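Uncharacterized protein PA2218 (Pseudomonas aeruginosa, PDB 2HDW) adopts an alpha/beta hydrolase fold and is probably a hydrolase, though its substrate is unknown. Local coordinates at residues S201-N215 / I312-A326. Numbering follows the deposited sequence.
Sequences STMYDMTRVMSKGYN and IHGERAHSRYFSETA
Phe322 slides its ring against Tyr204 in an offset stack, centroids 4.8 Å apart and planes 27° apart. With CG anti to its own carbonyl carbon (chi1 -73°), the Phe322 ring also lies beneath Tyr204 CA, while Arg208 runs past in the opposite direction and brings its methylene CD to the ring edge, 3.7 Å from CE1 of Phe322. A flat side chain suits this slot, though the phenyl ring offers the buried Met203 O and Asp205 N no classical hydrogen-bond partner. The Tyr204 hydroxyl reaches past the stack to His318, whose ring meets it at the edge, near the ring plane: Tyr204 OH and His318 NE2 are 2.8 Å apart in an almost straight hydrogen bond. Tyr214 OH and Tyr263 OH also bond this hydroxyl, so three partners grip it. Both segments begin at the C-terminal ends of neighbouring parallel strands of the alpha/beta hydrolase sheet, 197-201 and 309-314, and Thr202 N extends their pairing with a 2.8 Å bond to Ile312 O. Just beyond, the His313 ring is clasped between Thr202 CA and Arg320 CA on opposite faces, and its ND1 bond to Ser323 OG helps hold its rotation. Met203 threads its flexible thioether along helix 320-329, SD 3.8 Å from Ala326 CB, where a small methyl permits close approach. At the outer end, Asn215 N points straight at Tyr321 OH, 2.8 Å away, while OD1 of Asn215 rests over one face of the Tyr321 ring.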
# COMPACT_ATOMS: atom_id res chain seq x y z
N SER A 201 -6.38 5.91 0.85
CA SER A 201 -7.43 5.43 1.74
C SER A 201 -6.86 5.13 3.13
O SER A 201 -5.91 4.35 3.25
CB SER A 201 -8.08 4.17 1.16
OG SER A 201 -9.24 3.81 1.89
N THR A 202 -7.42 5.77 4.15
CA THR A 202 -6.98 5.58 5.54
C THR A 202 -5.45 5.44 5.61
O THR A 202 -4.90 4.51 6.20
CB THR A 202 -7.71 4.33 6.17
OG1 THR A 202 -7.52 4.33 7.58
CG2 THR A 202 -7.18 3.02 5.57
N MET A 203 -4.77 6.43 5.03
CA MET A 203 -3.31 6.45 4.94
C MET A 203 -2.50 6.67 6.20
O MET A 203 -2.98 7.18 7.21
CB MET A 203 -2.86 7.51 3.90
CG MET A 203 -2.87 8.97 4.41
SD MET A 203 -2.09 10.21 3.30
CE MET A 203 -0.36 10.07 3.75
N TYR A 204 -1.23 6.28 6.09
CA TYR A 204 -0.20 6.44 7.11
C TYR A 204 0.95 7.01 6.29
O TYR A 204 1.03 6.77 5.08
CB TYR A 204 0.31 5.10 7.63
CG TYR A 204 -0.25 4.56 8.92
CD1 TYR A 204 -1.60 4.21 9.04
CD2 TYR A 204 0.60 4.25 9.99
CE1 TYR A 204 -2.08 3.56 10.18
CE2 TYR A 204 0.12 3.60 11.13
CZ TYR A 204 -1.21 3.25 11.21
OH TYR A 204 -1.68 2.54 12.30
N ASP A 205 1.83 7.77 6.93
CA ASP A 205 3.04 8.24 6.27
C ASP A 205 4.00 7.36 7.07
O ASP A 205 4.29 7.67 8.23
CB ASP A 205 3.32 9.72 6.56
CG ASP A 205 4.73 10.14 6.17
OD1 ASP A 205 5.62 9.26 6.13
OD2 ASP A 205 4.97 11.34 5.92
N MET A 206 4.46 6.25 6.49
CA MET A 206 5.33 5.35 7.24
C MET A 206 6.64 5.95 7.78
O MET A 206 7.15 5.47 8.80
CB MET A 206 5.62 4.07 6.44
CG MET A 206 4.39 3.17 6.18
SD MET A 206 3.36 2.75 7.66
CE MET A 206 4.61 1.95 8.67
N THR A 207 7.20 6.97 7.12
CA THR A 207 8.44 7.55 7.62
C THR A 207 8.13 8.36 8.88
O THR A 207 8.91 8.37 9.83
CB THR A 207 9.16 8.47 6.57
OG1 THR A 207 8.35 9.61 6.27
CG2 THR A 207 9.44 7.68 5.30
N ARG A 208 6.97 9.01 8.89
CA ARG A 208 6.57 9.79 10.05
C ARG A 208 6.27 8.88 11.24
O ARG A 208 6.74 9.14 12.35
CB ARG A 208 5.34 10.64 9.73
CG ARG A 208 4.79 11.40 10.93
CD ARG A 208 3.49 12.12 10.59
NE ARG A 208 3.71 13.32 9.78
CZ ARG A 208 4.07 14.50 10.28
NH1 ARG A 208 4.25 14.64 11.59
NH2 ARG A 208 4.27 15.52 9.47
N VAL A 209 5.52 7.81 11.02
CA VAL A 209 5.17 6.94 12.13
C VAL A 209 6.38 6.22 12.73
O VAL A 209 6.45 6.02 13.94
CB VAL A 209 4.09 5.90 11.74
CG1 VAL A 209 4.67 4.81 10.84
CG2 VAL A 209 3.49 5.29 12.99
N MET A 210 7.34 5.83 11.89
CA MET A 210 8.52 5.16 12.41
C MET A 210 9.50 6.12 13.07
O MET A 210 10.27 5.74 13.96
CB MET A 210 9.22 4.36 11.30
CG MET A 210 8.55 3.02 11.05
SD MET A 210 9.55 1.82 10.19
CE MET A 210 8.65 1.68 8.70
N SER A 211 9.47 7.38 12.63
CA SER A 211 10.36 8.39 13.18
C SER A 211 9.81 9.06 14.44
O SER A 211 10.55 9.29 15.40
CB SER A 211 10.65 9.46 12.13
OG SER A 211 11.34 8.90 11.02
N LYS A 212 8.51 9.36 14.44
CA LYS A 212 7.87 10.03 15.58
C LYS A 212 6.83 9.22 16.36
O LYS A 212 6.28 9.72 17.35
CB LYS A 212 7.20 11.33 15.10
CG LYS A 212 8.12 12.29 14.36
CD LYS A 212 7.34 13.50 13.87
CE LYS A 212 8.26 14.53 13.20
NZ LYS A 212 7.49 15.69 12.66
N GLY A 213 6.57 7.99 15.94
CA GLY A 213 5.57 7.19 16.62
C GLY A 213 4.18 7.75 16.38
O GLY A 213 4.02 8.67 15.57
N TYR A 214 3.17 7.22 17.07
CA TYR A 214 1.81 7.70 16.91
C TYR A 214 1.59 9.04 17.59
O TYR A 214 1.86 9.19 18.79
CB TYR A 214 0.81 6.67 17.45
CG TYR A 214 0.63 5.48 16.55
CD1 TYR A 214 -0.00 5.61 15.32
CD2 TYR A 214 1.09 4.22 16.92
CE1 TYR A 214 -0.18 4.51 14.47
CE2 TYR A 214 0.93 3.11 16.08
CZ TYR A 214 0.29 3.27 14.86
OH TYR A 214 0.11 2.19 14.03
N ASN A 215 1.11 10.02 16.83
CA ASN A 215 0.86 11.36 17.36
C ASN A 215 2.12 11.96 18.00
O ASN A 215 2.06 12.54 19.08
CB ASN A 215 -0.27 11.30 18.38
CG ASN A 215 -1.62 11.02 17.74
OD1 ASN A 215 -2.17 11.86 17.02
ND2 ASN A 215 -2.16 9.83 17.99
N ILE A 312 -9.06 9.90 1.45
CA ILE A 312 -10.25 9.37 2.11
C ILE A 312 -9.87 8.81 3.48
O ILE A 312 -8.87 8.12 3.61
CB ILE A 312 -10.87 8.24 1.24
CG1 ILE A 312 -11.09 8.76 -0.18
CG2 ILE A 312 -12.19 7.76 1.86
CD1 ILE A 312 -11.70 7.75 -1.14
N HIS A 313 -10.68 9.10 4.50
CA HIS A 313 -10.36 8.62 5.84
C HIS A 313 -11.57 8.52 6.77
O HIS A 313 -12.47 9.37 6.74
CB HIS A 313 -9.31 9.52 6.49
CG HIS A 313 -8.28 8.78 7.29
ND1 HIS A 313 -6.94 8.78 6.96
CD2 HIS A 313 -8.40 7.98 8.37
CE1 HIS A 313 -6.28 8.00 7.81
NE2 HIS A 313 -7.15 7.50 8.67
N GLY A 314 -11.58 7.47 7.59
CA GLY A 314 -12.66 7.28 8.54
C GLY A 314 -12.60 8.31 9.65
O GLY A 314 -11.52 8.64 10.15
N GLU A 315 -13.77 8.81 10.03
CA GLU A 315 -13.91 9.82 11.08
C GLU A 315 -13.31 9.39 12.42
O GLU A 315 -12.68 10.19 13.11
CB GLU A 315 -15.40 10.12 11.29
CG GLU A 315 -15.71 11.19 12.33
CD GLU A 315 -17.07 11.00 12.99
OE1 GLU A 315 -17.89 10.23 12.46
OE2 GLU A 315 -17.33 11.63 14.04
N ARG A 316 -13.52 8.13 12.79
CA ARG A 316 -13.04 7.62 14.07
C ARG A 316 -11.68 6.94 14.01
O ARG A 316 -11.24 6.37 15.00
CB ARG A 316 -14.06 6.63 14.63
CG ARG A 316 -15.51 7.09 14.54
CD ARG A 316 -15.75 8.38 15.29
NE ARG A 316 -16.50 8.17 16.53
CZ ARG A 316 -16.08 7.44 17.55
NH1 ARG A 316 -14.91 6.82 17.50
NH2 ARG A 316 -16.83 7.33 18.65
N ALA A 317 -11.02 6.99 12.86
CA ALA A 317 -9.72 6.35 12.72
C ALA A 317 -8.63 7.02 13.55
O ALA A 317 -8.51 8.24 13.57
CB ALA A 317 -9.31 6.31 11.24
N HIS A 318 -7.84 6.20 14.24
CA HIS A 318 -6.74 6.69 15.06
C HIS A 318 -5.71 7.36 14.16
O HIS A 318 -4.91 8.19 14.59
CB HIS A 318 -6.06 5.52 15.77
CG HIS A 318 -5.36 4.58 14.84
ND1 HIS A 318 -6.04 3.71 14.01
CD2 HIS A 318 -4.05 4.42 14.55
CE1 HIS A 318 -5.18 3.05 13.26
NE2 HIS A 318 -3.96 3.47 13.56
N SER A 319 -5.74 6.97 12.89
CA SER A 319 -4.79 7.46 11.90
C SER A 319 -5.30 8.62 11.05
O SER A 319 -4.62 9.06 10.13
CB SER A 319 -4.44 6.31 10.96
OG SER A 319 -5.65 5.78 10.45
N ARG A 320 -6.50 9.12 11.35
CA ARG A 320 -7.05 10.20 10.55
C ARG A 320 -6.11 11.39 10.42
O ARG A 320 -6.09 12.06 9.38
CB ARG A 320 -8.38 10.67 11.11
CG ARG A 320 -9.09 11.68 10.20
CD ARG A 320 -10.41 12.15 10.79
NE ARG A 320 -10.21 12.90 12.02
CZ ARG A 320 -11.19 13.39 12.76
NH1 ARG A 320 -12.46 13.20 12.41
NH2 ARG A 320 -10.91 14.07 13.87
N TYR A 321 -5.33 11.66 11.45
CA TYR A 321 -4.43 12.80 11.41
C TYR A 321 -3.40 12.75 10.28
O TYR A 321 -2.97 13.79 9.79
CB TYR A 321 -3.74 13.00 12.76
CG TYR A 321 -2.62 12.04 13.07
CD1 TYR A 321 -1.30 12.38 12.78
CD2 TYR A 321 -2.87 10.82 13.71
CE1 TYR A 321 -0.25 11.54 13.14
CE2 TYR A 321 -1.82 9.98 14.07
CZ TYR A 321 -0.52 10.34 13.78
OH TYR A 321 0.52 9.52 14.15
N PHE A 322 -3.01 11.54 9.86
CA PHE A 322 -2.04 11.43 8.76
C PHE A 322 -2.56 12.11 7.49
O PHE A 322 -1.82 12.81 6.81
CB PHE A 322 -1.72 9.97 8.46
CG PHE A 322 -0.85 9.30 9.49
CD1 PHE A 322 0.42 9.80 9.78
CD2 PHE A 322 -1.30 8.17 10.17
CE1 PHE A 322 1.23 9.17 10.73
CE2 PHE A 322 -0.49 7.54 11.12
CZ PHE A 322 0.78 8.04 11.40
N SER A 323 -3.83 11.88 7.18
CA SER A 323 -4.44 12.49 5.99
C SER A 323 -4.61 13.99 6.17
O SER A 323 -4.54 14.75 5.20
CB SER A 323 -5.80 11.86 5.71
OG SER A 323 -5.66 10.50 5.36
N GLU A 324 -4.84 14.42 7.40
CA GLU A 324 -5.02 15.84 7.69
C GLU A 324 -3.70 16.57 7.48
O GLU A 324 -3.69 17.71 7.02
CB GLU A 324 -5.52 16.03 9.12
CG GLU A 324 -6.84 15.33 9.37
CD GLU A 324 -7.33 15.50 10.79
OE1 GLU A 324 -6.51 15.36 11.72
OE2 GLU A 324 -8.54 15.76 10.98
N THR A 325 -2.60 15.90 7.81
CA THR A 325 -1.27 16.46 7.63
C THR A 325 -0.97 16.52 6.13
O THR A 325 -0.52 17.55 5.62
CB THR A 325 -0.18 15.60 8.35
OG1 THR A 325 -0.33 15.73 9.77
CG2 THR A 325 1.22 16.04 7.95
N ALA A 326 -1.22 15.42 5.43
CA ALA A 326 -0.97 15.37 4.00
C ALA A 326 -1.84 16.38 3.25
O ALA A 326 -1.37 17.06 2.34
CB ALA A 326 -1.23 13.95 3.47
O HOH W 1 -10.18 5.07 8.11
O HOH W 2 -6.15 8.66 3.23
O HOH W 3 3.06 10.22 13.58